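SAM-dependent methyltransferase (Thiobacillus denitrificans, PDB 5EPE) probably transfers methyl groups from S-adenosyl-L-methionine to an acceptor substrate, and is held here in complex with the product S-adenosyl-L-homocysteine. Local coordinates at residues Tyr179-Met184 / Phe243-Arg248. Numbering follows the deposited sequence.
Sequences YDVVEM and FALMAR
Tyr179-Met184 pairs antiparallel with Phe243-Ala247, the end of strand 238-247, at one edge of the central sheet, the first outermost within the chain. Asp180 N gives to Met246 O at 2.9 Å, and Met246 N returns a bond to Asp180 O. Further along, Val182 and Glu183 both stand opposite Ala244: a beta bulge, in which Val182 N gives to Ala244 O (2.8 Å) and Ala244 N to Glu183 O. Strand order 3-2-1-4-5-7-6, with 238-247 antiparallel between its neighbours in the order, is that of the Rossmann-like class I methyltransferases.

The Tyr179 ring lies obliquely against Ala247, CE2 3.7 Å from Ala247 CB, with CD2 also near Leu245 CB. Val181 CG2 meets Leu245 CD2 at 3.9 Å under Phe174 of helix 167-177. The selenium of Met184 lies obliquely to the Phe243 ring, 5.2 Å from its centroid, a Met-aromatic contact. Across the sheet, both Val182 methyls pack on Met246.

With CG anti to its carbonyl carbon (chi1 -71°), Asp180 lays OD1 against Arg248 CG (3.4 Å); its salt bridge to NH1 is long. Its stronger partners are Arg220 and Arg204 of the second subunit, so an alanine here would probably leave those arginines without their acidic mate. Arg248 NH2 bonds to Arg175 O.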
loop_
_atom_site.group_PDB
_atom_site.type_symbol
_atom_site.label_atom_id
_atom_site.label_comp_id
_atom_site.label_asym_id
_atom_site.label_seq_id
_atom_site.Cartn_x
_atom_site.Cartn_y
_atom_site.Cartn_z
ATOM N N TYR A 179 -7.727 35.820 -13.445
ATOM C CA TYR A 179 -6.746 35.910 -14.553
ATOM C C TYR A 179 -6.751 34.672 -15.388
ATOM O O TYR A 179 -6.854 33.571 -14.848
ATOM C CB TYR A 179 -5.320 36.130 -13.981
ATOM C CG TYR A 179 -5.263 37.484 -13.367
ATOM C CD1 TYR A 179 -5.777 37.723 -12.083
ATOM C CD2 TYR A 179 -4.811 38.559 -14.105
ATOM C CE1 TYR A 179 -5.806 38.994 -11.547
ATOM C CE2 TYR A 179 -4.805 39.824 -13.556
ATOM C CZ TYR A 179 -5.312 40.039 -12.297
ATOM O OH TYR A 179 -5.272 41.331 -11.817
ATOM N N ASP A 180 -6.587 34.831 -16.697
ATOM C CA ASP A 180 -6.230 33.707 -17.543
ATOM C C ASP A 180 -4.705 33.521 -17.449
ATOM O O ASP A 180 -3.956 34.510 -17.562
ATOM C CB ASP A 180 -6.566 33.988 -19.002
ATOM C CG ASP A 180 -8.090 33.999 -19.283
ATOM O OD1 ASP A 180 -8.865 33.205 -18.671
ATOM O OD2 ASP A 180 -8.472 34.737 -20.214
ATOM N N VAL A 181 -4.269 32.271 -17.307
ATOM C CA VAL A 181 -2.897 31.928 -17.515
ATOM C C VAL A 181 -2.708 31.762 -19.006
ATOM O O VAL A 181 -3.296 30.834 -19.627
ATOM C CB VAL A 181 -2.466 30.633 -16.766
ATOM C CG1 VAL A 181 -1.035 30.239 -17.112
ATOM C CG2 VAL A 181 -2.661 30.806 -15.252
ATOM N N VAL A 182 -1.886 32.617 -19.599
ATOM C CA VAL A 182 -1.701 32.591 -21.049
ATOM C C VAL A 182 -0.400 32.006 -21.537
ATOM O O VAL A 182 -0.228 31.851 -22.744
ATOM C CB VAL A 182 -1.914 33.992 -21.670
ATOM C CG1 VAL A 182 -3.343 34.430 -21.432
ATOM C CG2 VAL A 182 -0.918 34.999 -21.124
ATOM N N GLU A 183 0.547 31.789 -20.622
ATOM C CA GLU A 183 1.802 31.139 -20.939
ATOM C C GLU A 183 2.472 30.738 -19.646
ATOM O O GLU A 183 2.170 31.272 -18.584
ATOM C CB GLU A 183 2.714 32.014 -21.807
ATOM C CG GLU A 183 2.814 31.553 -23.286
ATOM C CD GLU A 183 3.675 30.299 -23.513
ATOM O OE1 GLU A 183 3.985 29.934 -24.686
ATOM O OE2 GLU A 183 4.114 29.682 -22.500
HETATM N N MSE A 184 3.431 29.825 -19.766
HETATM C CA MSE A 184 4.262 29.467 -18.616
HETATM C C MSE A 184 5.507 28.770 -19.046
HETATM O O MSE A 184 5.497 27.997 -20.033
HETATM C CB MSE A 184 3.559 28.637 -17.507
HETATM C CG MSE A 184 3.155 27.318 -18.051
HETATM SE SE MSE A 184 2.133 26.185 -16.743
HETATM C CE MSE A 184 2.350 24.484 -17.665
ATOM N N PHE A 243 4.757 32.407 -14.721
ATOM C CA PHE A 243 3.400 32.348 -15.198
ATOM C C PHE A 243 2.996 33.708 -15.754
ATOM O O PHE A 243 3.159 34.741 -15.091
ATOM C CB PHE A 243 2.503 31.931 -14.044
ATOM C CG PHE A 243 2.901 30.621 -13.437
ATOM C CD1 PHE A 243 3.828 30.575 -12.428
ATOM C CD2 PHE A 243 2.337 29.424 -13.893
ATOM C CE1 PHE A 243 4.214 29.348 -11.884
ATOM C CE2 PHE A 243 2.652 28.213 -13.291
ATOM C CZ PHE A 243 3.630 28.179 -12.324
ATOM N N ALA A 244 2.469 33.693 -16.973
ATOM C CA ALA A 244 2.015 34.881 -17.666
ATOM C C ALA A 244 0.520 34.975 -17.560
ATOM O O ALA A 244 -0.195 34.014 -17.853
ATOM C CB ALA A 244 2.445 34.824 -19.155
ATOM N N LEU A 245 0.044 36.134 -17.119
ATOM C CA LEU A 245 -1.357 36.360 -16.710
ATOM C C LEU A 245 -1.960 37.523 -17.501
ATOM O O LEU A 245 -1.296 38.558 -17.714
ATOM C CB LEU A 245 -1.449 36.695 -15.235
ATOM C CG LEU A 245 -0.686 35.752 -14.286
ATOM C CD1 LEU A 245 -0.878 36.242 -12.870
ATOM C CD2 LEU A 245 -1.225 34.335 -14.397
HETATM N N MSE A 246 -3.217 37.363 -17.902
HETATM C CA MSE A 246 -4.021 38.485 -18.390
HETATM C C MSE A 246 -5.380 38.474 -17.737
HETATM O O MSE A 246 -6.081 37.445 -17.744
HETATM C CB MSE A 246 -4.198 38.397 -19.903
HETATM C CG MSE A 246 -2.898 38.457 -20.658
HETATM SE SE MSE A 246 -3.099 38.253 -22.637
HETATM C CE MSE A 246 -4.309 39.777 -22.823
ATOM N N ALA A 247 -5.780 39.618 -17.193
ATOM C CA ALA A 247 -7.057 39.749 -16.481
ATOM C C ALA A 247 -8.200 39.418 -17.413
ATOM O O ALA A 247 -8.175 39.862 -18.545
ATOM C CB ALA A 247 -7.234 41.156 -15.948
ATOM N N ARG A 248 -9.128 38.577 -16.989
ATOM C CA ARG A 248 -10.370 38.386 -17.773
ATOM C C ARG A 248 -11.246 39.639 -17.648
ATOM O O ARG A 248 -12.119 39.841 -18.500
ATOM C CB ARG A 248 -11.191 37.231 -17.286
ATOM C CG ARG A 248 -10.562 35.912 -17.499
ATOM C CD ARG A 248 -11.550 34.776 -17.267
ATOM N NE ARG A 248 -11.970 34.664 -15.892
ATOM C CZ ARG A 248 -11.242 34.146 -14.894
ATOM N NH1 ARG A 248 -10.054 33.641 -15.096
ATOM N NH2 ARG A 248 -11.727 34.133 -13.684
ATOM O OXT ARG A 248 -11.118 40.482 -16.718
#